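Local coordinates for glycosyl hydrolases family 2, sugar binding domain protein (Bacteroides uniformis str. 3978 T3 ii, PDB 6D1P) that probably hydrolyses the O-glycosidic bonds of beta-glucuronides, as a family 2 glycosyl hydrolase of a human gut bacterium, at residues A[23-27]-A[297-301]; A[202-208]-A[225-231]; A[239-243]-A[255-260]; A[242-248]-A[283-289]. All coordinates share one frame; numbering follows the deposited sequence.

Overall arrangement
All four contacts build or border one immunoglobulin-like beta-sandwich of the family 2 hydrolase. Contact 2 makes a hairpin of its three-stranded sheet. Contacts 3 and 4 share strand 240-246 in the four-stranded sheet and add a strand to either side of it, and contact 1 fastens the N-terminal segment to strand 295-303 at that sheet's far edge. Contact 3 is a surface contact, while the other three are partly buried. Contacts 2, 3 and 4 are paired mainly through the backbone, whereas contact 1 depends largely on a carboxylate. Between the sheets, I226 and F228 of contact 2 meet L243 and F241 of contact 3, and F204 and I207 meet A288 of contact 4.

Contact 1. Residues A[23-27]-A[297-301]; sequences IPTDR and LRTTQ
The hydroxyl OG1 of T300 donates to OD2 of D26 at 2.6 Å, the shortest polar bond between the N-terminal segment 23-27 and strand 297-301, an edge strand of the immunoglobulin-like sandwich. The backbone N of T300 takes the other oxygen, D26 OD1, at 2.9 Å. Each bond uses the syn lone pair of its oxygen, so one residue grips both arms of the carboxylate and should fix its rotation. The CG of D26 stands beside its own backbone N and anti to the carbonyl carbon (chi1 -62°), which lets the D26 backbone N and carboxylate address the same strand edge: D26 N donates to R298 O at 3.0 Å. That carbonyl also receives a CA-H contact from T25. The guanidinium of R298, whose stronger partner is E289, lies near enough to D26 for its charge probably to favour the ionised carboxylate.

Deeper in, the ring of P24 rests on T299, its CB 3.4 Å from T299 OG1. The same hydroxyl accepts from Q301 NE2 at 3.3 Å, in the plane of the Q301 amide, while the methyl side of T299 packs on F204 and I207 of strand 203-213. A valine in its place would probably leave Q301 NE2 without this acceptor, the amide then being held through OE1, which bonds to N416. The segment itself is shaped by an ST turn, T25 OG1 accepting from the backbone N of R27. T25 CB meets CD1 of L297 at 3.8 Å, and a water bridges the segments, hydrogen-bonded to T25 OG1 at 2.8 Å and accepting from the backbone N of R298.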
# COMPACT_ATOMS: atom_id res chain seq x y z
N ILE A 23 -25.74 -17.06 16.41
CA ILE A 23 -26.62 -18.19 16.75
C ILE A 23 -26.29 -18.67 18.17
O ILE A 23 -25.11 -18.87 18.49
CB ILE A 23 -26.46 -19.32 15.75
CG1 ILE A 23 -26.42 -18.78 14.32
CG2 ILE A 23 -27.63 -20.24 15.85
CD1 ILE A 23 -25.02 -18.81 13.69
N PRO A 24 -27.29 -18.89 19.01
CA PRO A 24 -27.03 -19.50 20.32
C PRO A 24 -26.84 -21.01 20.23
O PRO A 24 -27.81 -21.76 20.10
CB PRO A 24 -28.28 -19.15 21.14
CG PRO A 24 -29.07 -18.19 20.28
CD PRO A 24 -28.70 -18.48 18.87
N THR A 25 -25.59 -21.45 20.26
CA THR A 25 -25.28 -22.86 20.49
C THR A 25 -23.91 -22.94 21.14
O THR A 25 -23.00 -22.17 20.81
CB THR A 25 -25.29 -23.71 19.21
OG1 THR A 25 -24.66 -24.96 19.50
CG2 THR A 25 -24.53 -23.02 18.09
N ASP A 26 -23.76 -23.88 22.07
CA ASP A 26 -22.48 -24.09 22.72
C ASP A 26 -21.49 -24.81 21.82
O ASP A 26 -20.36 -25.06 22.25
CB ASP A 26 -22.69 -24.87 24.02
CG ASP A 26 -23.56 -24.12 25.01
OD1 ASP A 26 -24.04 -23.02 24.64
OD2 ASP A 26 -23.79 -24.62 26.13
N ARG A 27 -21.87 -25.13 20.59
CA ARG A 27 -21.07 -25.94 19.68
C ARG A 27 -20.70 -25.11 18.44
O ARG A 27 -21.49 -24.98 17.49
CB ARG A 27 -21.87 -27.25 19.34
CG ARG A 27 -21.17 -28.28 18.46
CD ARG A 27 -21.66 -28.18 17.01
NE ARG A 27 -21.41 -29.38 16.21
CZ ARG A 27 -20.21 -29.81 15.83
NH1 ARG A 27 -19.10 -29.15 16.18
NH2 ARG A 27 -20.10 -30.91 15.10
N LEU A 297 -29.44 -29.86 20.83
CA LEU A 297 -29.03 -28.47 20.72
C LEU A 297 -29.11 -27.83 22.10
O LEU A 297 -30.17 -27.81 22.73
CB LEU A 297 -29.91 -27.72 19.73
CG LEU A 297 -29.61 -26.22 19.54
CD1 LEU A 297 -28.27 -26.02 18.84
CD2 LEU A 297 -30.73 -25.53 18.79
N ARG A 298 -27.98 -27.33 22.58
CA ARG A 298 -27.92 -26.66 23.87
C ARG A 298 -27.34 -25.27 23.69
O ARG A 298 -26.46 -25.04 22.84
CB ARG A 298 -27.05 -27.42 24.87
CG ARG A 298 -27.01 -26.79 26.26
CD ARG A 298 -26.04 -27.50 27.18
NE ARG A 298 -25.73 -28.84 26.69
CZ ARG A 298 -26.47 -29.92 26.94
NH1 ARG A 298 -27.57 -29.81 27.69
NH2 ARG A 298 -26.11 -31.09 26.43
N THR A 299 -27.84 -24.33 24.48
CA THR A 299 -27.21 -23.03 24.60
C THR A 299 -27.22 -22.62 26.06
O THR A 299 -28.25 -22.74 26.75
CB THR A 299 -27.90 -21.97 23.73
OG1 THR A 299 -27.28 -20.70 23.95
CG2 THR A 299 -29.38 -21.87 24.08
N THR A 300 -26.08 -22.14 26.53
CA THR A 300 -25.90 -21.72 27.91
C THR A 300 -25.71 -20.21 27.95
O THR A 300 -24.94 -19.66 27.16
CB THR A 300 -24.69 -22.43 28.52
OG1 THR A 300 -24.85 -23.84 28.36
CG2 THR A 300 -24.55 -22.08 29.97
N GLN A 301 -26.42 -19.56 28.87
CA GLN A 301 -26.41 -18.11 28.97
C GLN A 301 -26.16 -17.70 30.42
O GLN A 301 -26.79 -18.24 31.33
CB GLN A 301 -27.74 -17.52 28.50
CG GLN A 301 -28.11 -17.91 27.11
CD GLN A 301 -27.44 -17.03 26.09
OE1 GLN A 301 -27.28 -15.82 26.32
NE2 GLN A 301 -27.04 -17.62 24.97
O HOH W 1 -25.50 -27.28 20.83

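Contact 2. Residues A[202-208]-A[225-231]; sequences VHFEQIR and DIAFGGL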
# COMPACT_ATOMS: atom_id res chain seq x y z
N VAL A 202 -34.64 -26.59 13.05
CA VAL A 202 -35.30 -25.76 14.05
C VAL A 202 -34.31 -25.57 15.19
O VAL A 202 -33.68 -26.54 15.63
CB VAL A 202 -36.63 -26.39 14.52
CG1 VAL A 202 -37.17 -25.66 15.74
CG2 VAL A 202 -37.65 -26.36 13.39
N HIS A 203 -34.18 -24.34 15.66
CA HIS A 203 -33.03 -23.90 16.44
C HIS A 203 -33.43 -22.67 17.23
O HIS A 203 -34.43 -22.02 16.93
CB HIS A 203 -31.85 -23.55 15.52
CG HIS A 203 -32.25 -22.64 14.40
ND1 HIS A 203 -32.54 -23.10 13.13
CD2 HIS A 203 -32.46 -21.30 14.37
CE1 HIS A 203 -32.90 -22.08 12.37
NE2 HIS A 203 -32.86 -20.98 13.10
N PHE A 204 -32.63 -22.35 18.24
CA PHE A 204 -32.82 -21.09 18.95
C PHE A 204 -32.35 -19.94 18.07
O PHE A 204 -31.23 -19.95 17.56
CB PHE A 204 -32.06 -21.10 20.27
CG PHE A 204 -32.30 -22.31 21.10
CD1 PHE A 204 -33.54 -22.54 21.68
CD2 PHE A 204 -31.29 -23.24 21.29
CE1 PHE A 204 -33.77 -23.66 22.44
CE2 PHE A 204 -31.52 -24.37 22.06
CZ PHE A 204 -32.76 -24.58 22.64
N GLU A 205 -33.22 -18.94 17.89
CA GLU A 205 -32.81 -17.72 17.22
C GLU A 205 -32.37 -16.67 18.22
O GLU A 205 -31.26 -16.12 18.12
CB GLU A 205 -33.95 -17.20 16.33
CG GLU A 205 -33.46 -16.37 15.15
CD GLU A 205 -34.33 -16.54 13.91
OE1 GLU A 205 -33.89 -17.24 12.96
OE2 GLU A 205 -35.46 -15.99 13.88
N GLN A 206 -33.19 -16.40 19.24
CA GLN A 206 -32.87 -15.39 20.23
C GLN A 206 -33.33 -15.85 21.60
O GLN A 206 -34.35 -16.53 21.73
CB GLN A 206 -33.53 -14.05 19.85
CG GLN A 206 -32.94 -12.83 20.53
CD GLN A 206 -33.52 -11.53 19.97
OE1 GLN A 206 -32.77 -10.60 19.66
NE2 GLN A 206 -34.85 -11.47 19.83
N ILE A 207 -32.56 -15.49 22.63
CA ILE A 207 -32.87 -15.83 24.02
C ILE A 207 -32.59 -14.63 24.91
O ILE A 207 -31.44 -14.35 25.27
CB ILE A 207 -32.06 -17.06 24.50
CG1 ILE A 207 -32.52 -18.32 23.75
CG2 ILE A 207 -32.17 -17.25 26.03
CD1 ILE A 207 -32.08 -19.60 24.38
N ARG A 208 -33.64 -13.92 25.28
CA ARG A 208 -33.53 -12.69 26.05
C ARG A 208 -33.85 -12.99 27.51
O ARG A 208 -34.85 -13.64 27.81
CB ARG A 208 -34.46 -11.62 25.47
CG ARG A 208 -34.70 -10.40 26.33
CD ARG A 208 -36.05 -9.78 25.94
NE ARG A 208 -36.19 -8.39 26.37
CZ ARG A 208 -36.78 -7.45 25.64
NH1 ARG A 208 -37.27 -7.77 24.44
NH2 ARG A 208 -36.87 -6.20 26.08
N ASP A 225 -37.56 -14.67 27.29
CA ASP A 225 -38.22 -14.71 25.99
C ASP A 225 -37.34 -15.46 25.00
O ASP A 225 -36.15 -15.17 24.88
CB ASP A 225 -38.50 -13.30 25.47
CG ASP A 225 -39.28 -12.46 26.46
OD1 ASP A 225 -40.24 -13.00 27.05
OD2 ASP A 225 -38.92 -11.28 26.66
N ILE A 226 -37.94 -16.42 24.30
CA ILE A 226 -37.22 -17.34 23.44
C ILE A 226 -37.88 -17.37 22.07
O ILE A 226 -39.10 -17.59 21.98
CB ILE A 226 -37.17 -18.76 24.03
CG1 ILE A 226 -36.32 -18.76 25.30
CG2 ILE A 226 -36.64 -19.75 23.01
CD1 ILE A 226 -35.97 -20.13 25.78
N ALA A 227 -37.09 -17.20 21.02
CA ALA A 227 -37.57 -17.21 19.65
C ALA A 227 -36.89 -18.32 18.86
O ALA A 227 -35.69 -18.55 19.01
CB ALA A 227 -37.32 -15.86 18.98
N PHE A 228 -37.66 -18.98 17.99
CA PHE A 228 -37.19 -20.13 17.23
C PHE A 228 -37.19 -19.84 15.74
O PHE A 228 -38.12 -19.24 15.21
CB PHE A 228 -38.06 -21.38 17.50
CG PHE A 228 -37.86 -21.98 18.86
CD1 PHE A 228 -38.68 -21.62 19.92
CD2 PHE A 228 -36.86 -22.92 19.08
CE1 PHE A 228 -38.50 -22.17 21.17
CE2 PHE A 228 -36.67 -23.49 20.33
CZ PHE A 228 -37.50 -23.11 21.38
N GLY A 229 -36.12 -20.29 15.06
CA GLY A 229 -36.07 -20.31 13.62
C GLY A 229 -36.44 -21.68 13.08
O GLY A 229 -36.31 -22.69 13.76
N GLY A 230 -36.86 -21.71 11.83
CA GLY A 230 -37.63 -22.84 11.38
C GLY A 230 -39.07 -22.61 11.78
O GLY A 230 -39.45 -21.53 12.24
N LEU A 231 -39.87 -23.67 11.65
CA LEU A 231 -41.34 -23.61 11.78
C LEU A 231 -41.97 -22.86 10.60
O LEU A 231 -42.51 -23.47 9.67
CB LEU A 231 -41.76 -22.95 13.10
CG LEU A 231 -40.92 -23.33 14.31
CD1 LEU A 231 -41.30 -22.51 15.54
CD2 LEU A 231 -41.08 -24.80 14.56
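The rings of F204 and F228 lie side by side and point the same way, their planes inclined at 42° and F204 CD1 only 3.5 Å from F228 CE2, an oblique pair. Next to them in this antiparallel hairpin I207 and I226 also run alongside each other, CG1 to CG1 at 4.1 Å. The other face is more polar. H203, its ND1 hydrogen-bonded to the carbonyl O of P200, folds its ring over the chain, CG lodged between its backbone N and carbonyl carbon (chi1 49°), so that G229 O sits 3.7 Å above the ring plane over its centre; any side chain at G229 would collide with the imidazole. R208 and D225 extend together, but D225 OD2 lies well out of the guanidinium plane, 4.0 Å from R208 NE, a long charge pairing only; E210 and S265 are their stronger partners. A classic bulge interrupts the pairing, where A227 O receives the N-H of E205 at 2.7 Å and, weakly, that of Q206. Strand 219-229 is flanked beyond by strand 263-271, while the phenylalanines and isoleucines face the opposing sheet, F228 meeting F241 edge-to-face and F204 packing on L297, T299, A288 and L290.

Contact 3. Residues A[239-243]-A[255-260]; sequences KEFSL and SISSEL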
# COMPACT_ATOMS: atom_id res chain seq x y z
N LYS A 239 -44.33 -31.58 20.21
CA LYS A 239 -42.92 -31.34 20.48
C LYS A 239 -42.73 -30.31 21.60
O LYS A 239 -43.52 -29.38 21.74
CB LYS A 239 -42.20 -30.88 19.21
CG LYS A 239 -40.74 -30.45 19.41
CD LYS A 239 -39.76 -31.64 19.42
CE LYS A 239 -38.82 -31.58 18.21
NZ LYS A 239 -38.06 -32.85 17.99
N GLU A 240 -41.67 -30.49 22.40
CA GLU A 240 -41.37 -29.57 23.49
C GLU A 240 -39.85 -29.40 23.61
O GLU A 240 -39.08 -29.93 22.80
CB GLU A 240 -42.00 -30.05 24.80
CG GLU A 240 -41.97 -31.55 24.97
CD GLU A 240 -42.29 -31.98 26.40
OE1 GLU A 240 -42.96 -31.20 27.12
OE2 GLU A 240 -41.85 -33.08 26.79
N PHE A 241 -39.44 -28.64 24.63
CA PHE A 241 -38.06 -28.24 24.85
C PHE A 241 -37.89 -27.86 26.31
O PHE A 241 -38.87 -27.53 26.99
CB PHE A 241 -37.65 -27.06 23.94
CG PHE A 241 -38.08 -25.70 24.46
CD1 PHE A 241 -37.30 -24.99 25.37
CD2 PHE A 241 -39.26 -25.11 24.01
CE1 PHE A 241 -37.69 -23.75 25.84
CE2 PHE A 241 -39.66 -23.87 24.48
CZ PHE A 241 -38.87 -23.19 25.39
N SER A 242 -36.65 -27.87 26.78
CA SER A 242 -36.37 -27.70 28.19
C SER A 242 -35.65 -26.39 28.49
O SER A 242 -35.03 -25.77 27.62
CB SER A 242 -35.52 -28.86 28.73
OG SER A 242 -35.30 -28.68 30.11
N LEU A 243 -35.71 -26.00 29.77
CA LEU A 243 -35.20 -24.72 30.23
C LEU A 243 -34.84 -24.85 31.71
O LEU A 243 -35.74 -25.07 32.53
CB LEU A 243 -36.24 -23.63 30.03
CG LEU A 243 -35.77 -22.19 29.98
CD1 LEU A 243 -35.12 -21.96 28.64
CD2 LEU A 243 -36.92 -21.25 30.19
N SER A 255 -36.72 -25.08 37.10
CA SER A 255 -36.70 -25.86 35.87
C SER A 255 -38.08 -25.82 35.24
O SER A 255 -39.10 -25.70 35.93
CB SER A 255 -36.26 -27.31 36.12
OG SER A 255 -36.29 -28.08 34.92
N ILE A 256 -38.09 -25.90 33.90
CA ILE A 256 -39.30 -25.87 33.09
C ILE A 256 -39.09 -26.78 31.89
O ILE A 256 -37.98 -26.90 31.37
CB ILE A 256 -39.68 -24.43 32.61
CG1 ILE A 256 -39.94 -23.49 33.79
CG2 ILE A 256 -40.90 -24.47 31.69
CD1 ILE A 256 -40.02 -22.01 33.41
N SER A 257 -40.15 -27.44 31.48
CA SER A 257 -40.27 -27.96 30.13
C SER A 257 -41.50 -27.31 29.51
O SER A 257 -42.50 -27.09 30.20
CB SER A 257 -40.40 -29.47 30.10
OG SER A 257 -41.12 -29.87 28.95
N SER A 258 -41.43 -26.99 28.22
CA SER A 258 -42.52 -26.26 27.59
C SER A 258 -42.65 -26.67 26.14
O SER A 258 -41.68 -27.10 25.51
CB SER A 258 -42.34 -24.75 27.71
OG SER A 258 -43.54 -24.07 27.41
N GLU A 259 -43.86 -26.52 25.61
CA GLU A 259 -44.11 -26.84 24.22
C GLU A 259 -43.39 -25.85 23.31
O GLU A 259 -43.26 -24.66 23.62
CB GLU A 259 -45.61 -26.83 23.93
CG GLU A 259 -45.97 -27.47 22.59
CD GLU A 259 -47.40 -27.18 22.15
OE1 GLU A 259 -47.90 -27.88 21.24
OE2 GLU A 259 -48.03 -26.24 22.70
N LEU A 260 -42.91 -26.35 22.18
CA LEU A 260 -42.14 -25.55 21.24
C LEU A 260 -43.10 -24.69 20.44
O LEU A 260 -43.86 -25.20 19.61
CB LEU A 260 -41.32 -26.46 20.33
CG LEU A 260 -40.13 -25.91 19.55
CD1 LEU A 260 -39.45 -27.07 18.84
CD2 LEU A 260 -40.51 -24.83 18.54
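F241 and S258 exchange two backbone hydrogen bonds, F241 N to S258 O and S258 N to F241 O, both 2.9 Å, in the antiparallel hairpin that supplies two strands to the four-stranded sheet of the immunoglobulin-like sandwich. L243 and I256 repeat the pattern, with I256 N to L243 O at 2.8 Å. A further bond, L260 N to K239 O, is nearly straight (174°) and continues the pairing past the end of strand 255-259. From the side chains comes a weaker addition, S242 OG reaching I256 O at 3.5 Å. Away from the hairpin S258 OG bonds to Y266 OH.

Packing gathers on the face of F241 and L243, which looks into the sandwich. With CG between the backbone N and the carbonyl carbon (chi1 81°), the F241 ring tips across toward the partner strand and meets the CA of L260 with its edge, near the ring plane, CD2 to CA at 4.0 Å. F228, I226 and L290 also touch this ring. I256 turns to the same side and packs on Y266 and I268 of strand 263-271. At the open end K239 bends so that NZ reaches D292 and the carbonyl of I291, while its aliphatic part lies alongside L260, K239 CG 3.7 Å from L260 CD1.

Contact 4. Residues A[242-248]-A[283-289]; sequences SLRVFSP and LYTCVAE
R244 and V287 face each other in a hydrogen-bonded pair whose two bonds, R244 N to V287 O and V287 N to R244 O, are both nearly straight, the latter 2.8 Å at 176°. F246 pairs likewise with T285, F246 N to T285 O at 2.8 Å, and S242 with E289. In this last pair E289 N approaches S242 O from above the carbonyl plane, off the lone pairs, at 3.1 Å. Six backbone bonds thus satisfy the N-H and C=O groups these antiparallel strands turn to each other.

Side-chain polar groups look mostly elsewhere. The guanidinium of R244 has S242 OG over the centre of one face and E289 OE1 at its edge, R244 NH2 to E289 OE1 being a long salt bridge of 3.6 Å; E289 is more firmly paired with R298. S247 OG bonds to the backbone N of E249 and of K251, and Y284 OH accepts from the backbone N of Q274. P248 stands over the tyrosine ring, CD 3.5 Å from its centroid and 4° off the normal, a CH-pi contact. A leucine in place of Y284 would probably leave Q274 N without its acceptor and P248 without the flat surface beneath it. F246 meets V287 with its ring edge, CE2 to CG2 at 3.5 Å, while L243 CD1 touches C286 SG and A288 CB on the other face.

Strand 240-246 is an inner strand of the four-stranded sheet, hydrogen-bonded on its far side to strand 252-259; strand 284-292 in turn joins strand 295-303, and C286 and A288 pack on strand 203-213 of the opposing sheet.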
# COMPACT_ATOMS: atom_id res chain seq x y z
N SER A 242 -36.65 -27.87 26.78
CA SER A 242 -36.37 -27.70 28.19
C SER A 242 -35.65 -26.39 28.49
O SER A 242 -35.03 -25.77 27.62
CB SER A 242 -35.52 -28.86 28.73
OG SER A 242 -35.30 -28.68 30.11
N LEU A 243 -35.71 -26.00 29.77
CA LEU A 243 -35.20 -24.72 30.23
C LEU A 243 -34.84 -24.85 31.71
O LEU A 243 -35.74 -25.07 32.53
CB LEU A 243 -36.24 -23.63 30.03
CG LEU A 243 -35.77 -22.19 29.98
CD1 LEU A 243 -35.12 -21.96 28.64
CD2 LEU A 243 -36.92 -21.25 30.19
N ARG A 244 -33.55 -24.72 32.05
CA ARG A 244 -33.11 -24.85 33.43
C ARG A 244 -32.26 -23.65 33.84
O ARG A 244 -31.45 -23.16 33.05
CB ARG A 244 -32.31 -26.13 33.64
CG ARG A 244 -33.08 -27.40 33.38
CD ARG A 244 -32.22 -28.63 33.68
NE ARG A 244 -32.12 -29.51 32.51
CZ ARG A 244 -33.01 -30.45 32.21
NH1 ARG A 244 -34.06 -30.64 32.99
NH2 ARG A 244 -32.84 -31.20 31.12
N VAL A 245 -32.43 -23.20 35.08
CA VAL A 245 -31.70 -22.06 35.62
C VAL A 245 -30.85 -22.53 36.79
O VAL A 245 -31.39 -23.02 37.78
CB VAL A 245 -32.63 -20.93 36.06
CG1 VAL A 245 -31.84 -19.87 36.80
CG2 VAL A 245 -33.32 -20.32 34.86
N PHE A 246 -29.53 -22.35 36.68
CA PHE A 246 -28.58 -22.80 37.69
C PHE A 246 -28.01 -21.63 38.48
O PHE A 246 -27.75 -20.57 37.92
CB PHE A 246 -27.44 -23.58 37.05
CG PHE A 246 -27.88 -24.79 36.30
CD1 PHE A 246 -28.01 -26.02 36.95
CD2 PHE A 246 -28.18 -24.72 34.95
CE1 PHE A 246 -28.42 -27.14 36.25
CE2 PHE A 246 -28.60 -25.84 34.25
CZ PHE A 246 -28.72 -27.05 34.90
N SER A 247 -27.81 -21.84 39.78
CA SER A 247 -27.26 -20.83 40.66
C SER A 247 -25.80 -20.57 40.33
O SER A 247 -25.18 -21.32 39.57
CB SER A 247 -27.39 -21.27 42.12
OG SER A 247 -26.40 -22.23 42.43
N PRO A 248 -25.20 -19.50 40.89
CA PRO A 248 -23.75 -19.29 40.71
C PRO A 248 -22.90 -20.40 41.32
O PRO A 248 -21.67 -20.34 41.27
CB PRO A 248 -23.49 -17.95 41.41
CG PRO A 248 -24.79 -17.55 42.04
CD PRO A 248 -25.88 -18.29 41.37
N LEU A 283 -22.76 -14.74 38.99
CA LEU A 283 -23.45 -14.96 37.73
C LEU A 283 -24.32 -16.20 37.84
O LEU A 283 -23.85 -17.25 38.29
CB LEU A 283 -22.46 -15.12 36.59
CG LEU A 283 -21.70 -13.88 36.11
CD1 LEU A 283 -20.59 -14.28 35.12
CD2 LEU A 283 -22.67 -12.92 35.48
N TYR A 284 -25.58 -16.07 37.42
CA TYR A 284 -26.47 -17.19 37.23
C TYR A 284 -26.33 -17.71 35.81
O TYR A 284 -25.78 -17.04 34.93
CB TYR A 284 -27.92 -16.79 37.49
CG TYR A 284 -28.29 -16.64 38.95
CD1 TYR A 284 -27.78 -15.59 39.71
CD2 TYR A 284 -29.17 -17.53 39.57
CE1 TYR A 284 -28.12 -15.44 41.03
CE2 TYR A 284 -29.53 -17.38 40.90
CZ TYR A 284 -29.00 -16.33 41.63
OH TYR A 284 -29.32 -16.16 42.96
N THR A 285 -26.86 -18.91 35.58
CA THR A 285 -26.80 -19.54 34.27
C THR A 285 -28.19 -20.00 33.87
O THR A 285 -28.97 -20.46 34.70
CB THR A 285 -25.83 -20.72 34.26
OG1 THR A 285 -24.50 -20.23 34.05
CG2 THR A 285 -26.16 -21.71 33.14
N CYS A 286 -28.50 -19.84 32.58
CA CYS A 286 -29.72 -20.37 31.99
C CYS A 286 -29.33 -21.28 30.84
O CYS A 286 -28.58 -20.87 29.94
CB CYS A 286 -30.62 -19.24 31.51
SG CYS A 286 -32.04 -19.78 30.54
N VAL A 287 -29.81 -22.52 30.87
CA VAL A 287 -29.51 -23.50 29.84
C VAL A 287 -30.81 -23.86 29.13
O VAL A 287 -31.76 -24.34 29.76
CB VAL A 287 -28.85 -24.77 30.41
CG1 VAL A 287 -28.51 -25.73 29.29
CG2 VAL A 287 -27.60 -24.42 31.21
N ALA A 288 -30.85 -23.59 27.83
CA ALA A 288 -31.94 -24.03 26.98
C ALA A 288 -31.48 -25.25 26.19
O ALA A 288 -30.30 -25.39 25.85
CB ALA A 288 -32.39 -22.93 26.01
N GLU A 289 -32.43 -26.13 25.90
CA GLU A 289 -32.06 -27.43 25.37
C GLU A 289 -33.18 -27.92 24.48
O GLU A 289 -34.35 -27.95 24.89
CB GLU A 289 -31.81 -28.40 26.52
CG GLU A 289 -30.67 -29.33 26.28
CD GLU A 289 -30.64 -30.45 27.28
OE1 GLU A 289 -30.54 -30.16 28.49
OE2 GLU A 289 -30.74 -31.62 26.84